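Local coordinates for protein 401aa long hypothetical glucose-1-phosphate thymidylyltransferase (Sulfolobus tokodaii, PDB 2GGQ) that serves as a bifunctional enzyme in the synthesis of UDP-N-acetylglucosamine and UDP-N-acetylgalactosamine, joining nucleotidyltransferase and hexapeptide-repeat sections in one chain, at residues A[76-81]-A[179-184]; A[83-88]-A[166-171]. All coordinates share one frame; numbering follows the deposited sequence.

Overall arrangement
Leaving edge strand 69-72 of the mixed seven-stranded sheet, the chain enters 76-81, runs through the short helix 80-84 and continues into 83-88. It then builds the sheet strands 93-97, 117-123 and 155-163 before reaching helix 167-173, where 166-171 meets 83-88: contact 2 closes the inner loop and packs that helix on the 84-87 turn. A few residues further on, 179-184 returns to 76-81 as contact 1, the outer loop in which contact 2 is nested, joining the lead into helix 184-194 to the start of helix 80-84. Leu182, Leu85, Ile84 and Leu184 carry apolar packing between the contacts. Both also touch the bound thymidine triphosphate of the nucleotidyltransferase section.

Contact 1 of 2, residues A[76-81]-A[179-184]; sequences DIKGTG and RGELEL. With TTP (thymidine-5'-triphosphate), chain E.
Lys78 O takes the amide of Leu182 in a nearly straight hydrogen bond, N to O 2.7 Å. The CA of Glu181 adds a CA-H...O contact to the same oxygen. Beyond it the chain turns into helix 80-84, with Gly79 at the N-cap, and Gly81 N gives Leu182 O a second bond, weak because it is bent to 124°. A side chain on Gly79 or Gly81 would run into that Leu182 oxygen. Gly79 N points to the base instead and bonds thymine O2 at 3.0 Å, while Gln73 holds the nucleotide too; this is the nucleotide pocket of a GT-A-type nucleotidyltransferase, in which Gly79 is a nucleoside triphosphate-binding residue. The sugar is met from the other segment. Glu181 reaches out extended and accepts the 3'-hydroxyl of the deoxyribose, TTP O3' to Glu181 OE1 2.8 Å, while its other oxygen, OE2, forms a salt bridge with NH1 of Arg179. The arginine stretches from CG to NE, CG anti to the backbone N (chi1 -154°), and turns one guanidinium face toward TTP O3', which lies over it toward the rim, NH2 coming within 3.3 Å of TTP C5'. Alanine in place of Glu181 would probably leave TTP O3' without this acceptor and the Arg179 guanidinium without its carboxylate mate, freer to turn. Lys78 crosses Glu181 at about a right angle, its CG 3.5 Å from Glu181 CG and its CD 3.4 Å from OE1. Farther along, Thr80 OG1 lies 3.3 Å from Leu184 CB, beside the start of helix 184-194.

Contact 2 of 2, residues A[83-88]-A[166-171]; sequences AILSAK and DIFTYL. With TTP (thymidine-5'-triphosphate), chain E.
Two first torsions set up the pairs Ile84-Leu171 and Phe168-Ala87. The phenylalanine CG is anti to its own carbonyl carbon (chi1 -64°), which sets the ring rim against the type I beta turn Ile84-Ala87. Ile84 holds CG1 between its backbone N and carbonyl carbon (chi1 48°), sending that branch to Leu171. There the contact is purely apolar: Ile84 CG1 comes to 3.6 Å from Leu171 CD1, and CD1 of Ile84 lies 3.8 Å from both methyls of the leucine, so the isoleucine tip sits against the fork of Leu171. Leu85 adds a looser flank, its CD2 4.4 Å from Leu171 CD1 and 4.5 Å from Phe168 CD1.

The far rim of the phenylalanine looks into the turn. Its CZ is 3.5 Å from Ala87 O, which approaches the ring obliquely, and the Ala87 methyl lies nearby. Ile84 O also stands at the ring edge by CE1, though the position of that oxygen is less certain. Ile167 CG2 rests 3.8 Å above one ring face, toward the rim, and Phe89 meets the same ring with its plane inclined. No hydrogen bond crosses; the segments are joined by apolar side chains and by the Phe168 rim against the turn backbone.

Ala83 and Ile84 also touch Leu6, and Ala87 touches Phe4, on strand 2-7, while Leu171 packs on Ala187 of helix 184-194. Ala83, at the start of its segment, has CB 3.2 Å from TTP O4, so the segment that packs on helix 167-173 also borders the base in the nucleotidyltransferase pocket, within the Rossmann-like alpha/beta fold of the GT-A clan.

Contact 1 of 2, residues A[76-81]-A[179-184]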
loop_
_atom_site.group_PDB
_atom_site.type_symbol
_atom_site.label_atom_id
_atom_site.label_comp_id
_atom_site.label_asym_id
_atom_site.label_seq_id
_atom_site.Cartn_x
_atom_site.Cartn_y
_atom_site.Cartn_z
ATOM N N ASP A 76 -11.306 -7.279 -21.640
ATOM C CA ASP A 76 -12.777 -7.383 -21.622
ATOM C C ASP A 76 -13.344 -8.100 -20.399
ATOM O O ASP A 76 -14.570 -8.272 -20.275
ATOM C CB ASP A 76 -13.282 -8.040 -22.913
ATOM C CG ASP A 76 -12.657 -9.420 -23.168
ATOM O OD1 ASP A 76 -11.628 -9.778 -22.539
ATOM O OD2 ASP A 76 -13.206 -10.151 -24.020
ATOM N N ILE A 77 -12.453 -8.504 -19.493
ATOM C CA ILE A 77 -12.833 -9.228 -18.275
ATOM C C ILE A 77 -12.190 -8.629 -17.016
ATOM O O ILE A 77 -11.111 -8.011 -17.083
ATOM C CB ILE A 77 -12.511 -10.768 -18.369
ATOM C CG1 ILE A 77 -11.164 -11.025 -19.058
ATOM C CG2 ILE A 77 -13.645 -11.512 -19.061
ATOM C CD1 ILE A 77 -10.679 -12.476 -19.003
ATOM N N LYS A 78 -12.865 -8.788 -15.873
ATOM C CA LYS A 78 -12.295 -8.332 -14.602
ATOM C C LYS A 78 -12.333 -9.394 -13.506
ATOM O O LYS A 78 -13.161 -10.310 -13.543
ATOM C CB LYS A 78 -12.971 -7.042 -14.116
ATOM C CG LYS A 78 -14.361 -7.237 -13.568
ATOM C CD LYS A 78 -14.865 -5.997 -12.821
ATOM C CE LYS A 78 -15.683 -5.079 -13.733
ATOM N NZ LYS A 78 -16.736 -4.361 -12.957
ATOM N N GLY A 79 -11.442 -9.246 -12.527
ATOM C CA GLY A 79 -11.461 -10.076 -11.328
ATOM C C GLY A 79 -10.151 -10.808 -11.140
ATOM O O GLY A 79 -9.323 -10.846 -12.050
ATOM N N THR A 80 -9.962 -11.371 -9.958
ATOM C CA THR A 80 -8.784 -12.193 -9.664
ATOM C C THR A 80 -8.730 -13.413 -10.598
ATOM O O THR A 80 -7.660 -13.812 -11.025
ATOM C CB THR A 80 -8.771 -12.643 -8.215
ATOM O OG1 THR A 80 -10.022 -13.258 -7.883
ATOM C CG2 THR A 80 -8.525 -11.451 -7.274
ATOM N N GLY A 81 -9.904 -13.980 -10.899
ATOM C CA GLY A 81 -10.062 -15.054 -11.897
ATOM C C GLY A 81 -9.585 -14.675 -13.292
ATOM O O GLY A 81 -8.905 -15.467 -13.953
ATOM N N ARG A 179 -20.765 -9.408 -9.201
ATOM C CA ARG A 179 -19.930 -8.211 -9.182
ATOM C C ARG A 179 -19.525 -7.799 -10.613
ATOM O O ARG A 179 -18.847 -6.775 -10.801
ATOM C CB ARG A 179 -18.702 -8.466 -8.291
ATOM C CG ARG A 179 -18.067 -7.229 -7.665
ATOM C CD ARG A 179 -17.066 -7.616 -6.560
ATOM N NE ARG A 179 -16.177 -6.504 -6.209
ATOM C CZ ARG A 179 -14.851 -6.580 -6.090
ATOM N NH1 ARG A 179 -14.212 -7.737 -6.258
ATOM N NH2 ARG A 179 -14.160 -5.487 -5.771
ATOM N N GLY A 180 -19.970 -8.589 -11.603
ATOM C CA GLY A 180 -19.607 -8.435 -13.038
ATOM C C GLY A 180 -18.220 -8.998 -13.336
ATOM O O GLY A 180 -17.529 -8.580 -14.273
ATOM N N GLU A 181 -17.845 -9.997 -12.548
ATOM C CA GLU A 181 -16.456 -10.280 -12.276
ATOM C C GLU A 181 -16.159 -11.773 -12.251
ATOM O O GLU A 181 -16.983 -12.556 -11.781
ATOM C CB GLU A 181 -16.157 -9.708 -10.902
ATOM C CG GLU A 181 -14.792 -9.168 -10.740
ATOM C CD GLU A 181 -14.680 -8.294 -9.528
ATOM O OE1 GLU A 181 -15.069 -7.106 -9.613
ATOM O OE2 GLU A 181 -14.196 -8.797 -8.495
ATOM N N LEU A 182 -14.966 -12.146 -12.713
ATOM C CA LEU A 182 -14.476 -13.526 -12.622
ATOM C C LEU A 182 -13.589 -13.736 -11.383
ATOM O O LEU A 182 -12.462 -13.264 -11.310
ATOM C CB LEU A 182 -13.762 -13.892 -13.925
ATOM C CG LEU A 182 -13.102 -15.235 -14.228
ATOM C CD1 LEU A 182 -13.639 -16.395 -13.395
ATOM C CD2 LEU A 182 -13.248 -15.511 -15.731
ATOM N N GLU A 183 -14.120 -14.450 -10.403
ATOM C CA GLU A 183 -13.478 -14.515 -9.110
ATOM C C GLU A 183 -12.699 -15.806 -8.912
ATOM O O GLU A 183 -13.252 -16.895 -9.063
ATOM C CB GLU A 183 -14.509 -14.290 -8.008
ATOM C CG GLU A 183 -15.299 -12.974 -8.238
ATOM C CD GLU A 183 -15.731 -12.286 -6.957
ATOM O OE1 GLU A 183 -15.005 -12.409 -5.946
ATOM O OE2 GLU A 183 -16.787 -11.611 -6.963
ATOM N N LEU A 184 -11.415 -15.670 -8.588
ATOM C CA LEU A 184 -10.542 -16.825 -8.321
ATOM C C LEU A 184 -11.052 -17.703 -7.152
ATOM O O LEU A 184 -11.007 -18.935 -7.230
ATOM C CB LEU A 184 -9.085 -16.385 -8.085
ATOM C CG LEU A 184 -8.059 -17.489 -7.711
ATOM C CD1 LEU A 184 -8.072 -18.617 -8.749
ATOM C CD2 LEU A 184 -6.644 -16.886 -7.636
HETATM P PA TTP E . -9.214 -5.644 -4.622
HETATM O O1A TTP E . -10.424 -5.832 -3.709
HETATM O O2A TTP E . -8.038 -6.494 -4.132
HETATM O O3A TTP E . -8.741 -4.063 -4.629
HETATM P PB TTP E . -8.557 -3.284 -6.029
HETATM O O1B TTP E . -7.361 -2.404 -6.203
HETATM O O2B TTP E . -8.415 -4.280 -7.153
HETATM O O3B TTP E . -9.983 -2.609 -6.280
HETATM P PG TTP E . -10.504 -1.174 -5.847
HETATM O O1G TTP E . -9.461 -0.478 -4.983
HETATM O O2G TTP E . -10.831 -0.346 -7.068
HETATM O O3G TTP E . -11.798 -1.482 -5.127
HETATM O "O5'" TTP E . -9.684 -5.962 -6.152
HETATM C "C5'" TTP E . -10.970 -5.491 -6.624
HETATM C "C4'" TTP E . -11.150 -5.160 -8.122
HETATM O "O4'" TTP E . -10.025 -5.336 -9.011
HETATM C "C3'" TTP E . -12.158 -6.132 -8.676
HETATM O "O3'" TTP E . -12.872 -5.448 -9.722
HETATM C "C2'" TTP E . -11.321 -7.285 -9.251
HETATM C "C1'" TTP E . -10.165 -6.512 -9.869
HETATM N N1 TTP E . -8.853 -7.201 -10.073
HETATM C C2 TTP E . -8.417 -7.541 -11.406
HETATM O O2 TTP E . -9.127 -7.336 -12.424
HETATM N N3 TTP E . -7.221 -8.099 -11.626
HETATM C C4 TTP E . -6.396 -8.349 -10.611
HETATM O O4 TTP E . -5.290 -8.858 -10.866
HETATM C C5 TTP E . -6.794 -8.023 -9.227
HETATM C C5M TTP E . -5.868 -8.303 -8.066
HETATM C C6 TTP E . -8.047 -7.442 -9.022
#

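Contact 2 of 2, residues A[83-88]-A[166-171]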
loop_
_atom_site.group_PDB
_atom_site.type_symbol
_atom_site.label_atom_id
_atom_site.label_comp_id
_atom_site.label_asym_id
_atom_site.label_seq_id
_atom_site.Cartn_x
_atom_site.Cartn_y
_atom_site.Cartn_z
ATOM N N ALA A 83 -7.455 -12.335 -14.053
ATOM C CA ALA A 83 -6.033 -12.130 -13.982
ATOM C C ALA A 83 -5.285 -13.455 -14.219
ATOM O O ALA A 83 -4.359 -13.495 -15.016
ATOM C CB ALA A 83 -5.654 -11.471 -12.635
ATOM N N ILE A 84 -5.691 -14.541 -13.575
ATOM C CA ILE A 84 -4.927 -15.813 -13.746
ATOM C C ILE A 84 -5.051 -16.438 -15.143
ATOM O O ILE A 84 -4.184 -17.218 -15.545
ATOM C CB ILE A 84 -5.270 -16.887 -12.713
ATOM C CG1 ILE A 84 -6.781 -17.018 -12.601
ATOM C CG2 ILE A 84 -4.550 -16.641 -11.401
ATOM C CD1 ILE A 84 -7.306 -17.122 -11.225
ATOM N N LEU A 85 -6.132 -16.107 -15.859
ATOM C CA LEU A 85 -6.330 -16.543 -17.244
ATOM C C LEU A 85 -5.270 -16.057 -18.216
ATOM O O LEU A 85 -5.198 -16.552 -19.343
ATOM C CB LEU A 85 -7.703 -16.127 -17.773
ATOM C CG LEU A 85 -8.943 -16.732 -17.129
ATOM C CD1 LEU A 85 -10.159 -16.136 -17.837
ATOM C CD2 LEU A 85 -8.958 -18.269 -17.194
ATOM N N SER A 86 -4.467 -15.075 -17.797
ATOM C CA SER A 86 -3.261 -14.670 -18.543
ATOM C C SER A 86 -2.027 -15.328 -17.922
ATOM O O SER A 86 -0.912 -15.245 -18.463
ATOM C CB SER A 86 -3.113 -13.138 -18.557
ATOM O OG SER A 86 -4.318 -12.501 -18.940
ATOM N N ALA A 87 -2.213 -15.978 -16.778
ATOM C CA ALA A 87 -1.138 -16.749 -16.160
ATOM C C ALA A 87 -0.927 -18.019 -16.986
ATOM O O ALA A 87 -1.862 -18.799 -17.206
ATOM C CB ALA A 87 -1.466 -17.082 -14.692
ATOM N N LYS A 88 0.291 -18.194 -17.489
ATOM C CA LYS A 88 0.619 -19.381 -18.275
ATOM C C LYS A 88 1.499 -20.311 -17.466
ATOM O O LYS A 88 2.707 -20.063 -17.278
ATOM C CB LYS A 88 1.270 -18.998 -19.609
ATOM C CG LYS A 88 0.229 -18.780 -20.696
ATOM C CD LYS A 88 0.584 -17.651 -21.648
ATOM C CE LYS A 88 -0.686 -17.187 -22.388
ATOM N NZ LYS A 88 -1.327 -18.308 -23.160
ATOM N N ASP A 166 -4.665 -27.643 -12.257
ATOM C CA ASP A 166 -6.077 -27.998 -12.091
ATOM C C ASP A 166 -7.057 -26.830 -12.293
ATOM O O ASP A 166 -8.242 -27.043 -12.494
ATOM C CB ASP A 166 -6.334 -28.972 -10.941
ATOM C CG ASP A 166 -5.624 -30.293 -11.168
ATOM O OD1 ASP A 166 -5.557 -30.762 -12.333
ATOM O OD2 ASP A 166 -5.101 -30.839 -10.190
ATOM N N ILE A 167 -6.640 -25.585 -12.099
ATOM C CA ILE A 167 -7.259 -24.704 -11.158
ATOM C C ILE A 167 -8.056 -24.163 -12.382
ATOM O O ILE A 167 -9.218 -23.774 -12.291
ATOM C CB ILE A 167 -6.371 -23.563 -10.528
ATOM C CG1 ILE A 167 -7.261 -22.396 -10.057
ATOM C CG2 ILE A 167 -5.335 -22.959 -11.511
ATOM C CD1 ILE A 167 -8.280 -22.693 -8.951
ATOM N N PHE A 168 -7.408 -24.217 -13.553
ATOM C CA PHE A 168 -7.987 -23.761 -14.823
ATOM C C PHE A 168 -9.214 -24.567 -15.293
ATOM O O PHE A 168 -10.097 -24.025 -15.967
ATOM C CB PHE A 168 -6.922 -23.732 -15.905
ATOM C CG PHE A 168 -5.816 -22.741 -15.639
ATOM C CD1 PHE A 168 -6.036 -21.367 -15.825
ATOM C CD2 PHE A 168 -4.561 -23.169 -15.205
ATOM C CE1 PHE A 168 -5.034 -20.450 -15.573
ATOM C CE2 PHE A 168 -3.543 -22.260 -14.963
ATOM C CZ PHE A 168 -3.779 -20.891 -15.142
ATOM N N THR A 169 -9.254 -25.853 -14.942
ATOM C CA THR A 169 -10.407 -26.710 -15.206
ATOM C C THR A 169 -11.612 -26.111 -14.509
ATOM O O THR A 169 -12.712 -26.041 -15.078
ATOM C CB THR A 169 -10.163 -28.108 -14.663
ATOM O OG1 THR A 169 -8.922 -28.585 -15.181
ATOM C CG2 THR A 169 -11.285 -29.050 -15.049
ATOM N N TYR A 170 -11.378 -25.647 -13.279
ATOM C CA TYR A 170 -12.428 -25.067 -12.450
ATOM C C TYR A 170 -12.754 -23.613 -12.785
ATOM O O TYR A 170 -13.896 -23.189 -12.612
ATOM C CB TYR A 170 -12.094 -25.248 -10.981
ATOM C CG TYR A 170 -11.997 -26.704 -10.628
ATOM C CD1 TYR A 170 -10.764 -27.344 -10.580
ATOM C CD2 TYR A 170 -13.146 -27.461 -10.378
ATOM C CE1 TYR A 170 -10.667 -28.697 -10.267
ATOM C CE2 TYR A 170 -13.057 -28.812 -10.068
ATOM C CZ TYR A 170 -11.816 -29.424 -10.017
ATOM O OH TYR A 170 -11.711 -30.757 -9.703
ATOM N N LEU A 171 -11.765 -22.863 -13.275
ATOM C CA LEU A 171 -12.011 -21.501 -13.743
ATOM C C LEU A 171 -12.924 -21.475 -14.964
ATOM O O LEU A 171 -13.598 -20.469 -15.218
ATOM C CB LEU A 171 -10.710 -20.776 -14.070
ATOM C CG LEU A 171 -9.960 -20.127 -12.909
ATOM C CD1 LEU A 171 -8.484 -20.069 -13.258
ATOM C CD2 LEU A 171 -10.524 -18.739 -12.557
HETATM P PA TTP E . -9.214 -5.644 -4.622
HETATM O O1A TTP E . -10.424 -5.832 -3.709
HETATM O O2A TTP E . -8.038 -6.494 -4.132
HETATM O O3A TTP E . -8.741 -4.063 -4.629
HETATM P PB TTP E . -8.557 -3.284 -6.029
HETATM O O1B TTP E . -7.361 -2.404 -6.203
HETATM O O2B TTP E . -8.415 -4.280 -7.153
HETATM O O3B TTP E . -9.983 -2.609 -6.280
HETATM P PG TTP E . -10.504 -1.174 -5.847
HETATM O O1G TTP E . -9.461 -0.478 -4.983
HETATM O O2G TTP E . -10.831 -0.346 -7.068
HETATM O O3G TTP E . -11.798 -1.482 -5.127
HETATM O "O5'" TTP E . -9.684 -5.962 -6.152
HETATM C "C5'" TTP E . -10.970 -5.491 -6.624
HETATM C "C4'" TTP E . -11.150 -5.160 -8.122
HETATM O "O4'" TTP E . -10.025 -5.336 -9.011
HETATM C "C3'" TTP E . -12.158 -6.132 -8.676
HETATM O "O3'" TTP E . -12.872 -5.448 -9.722
HETATM C "C2'" TTP E . -11.321 -7.285 -9.251
HETATM C "C1'" TTP E . -10.165 -6.512 -9.869
HETATM N N1 TTP E . -8.853 -7.201 -10.073
HETATM C C2 TTP E . -8.417 -7.541 -11.406
HETATM O O2 TTP E . -9.127 -7.336 -12.424
HETATM N N3 TTP E . -7.221 -8.099 -11.626
HETATM C C4 TTP E . -6.396 -8.349 -10.611
HETATM O O4 TTP E . -5.290 -8.858 -10.866
HETATM C C5 TTP E . -6.794 -8.023 -9.227
HETATM C C5M TTP E . -5.868 -8.303 -8.066
HETATM C C6 TTP E . -8.047 -7.442 -9.022
#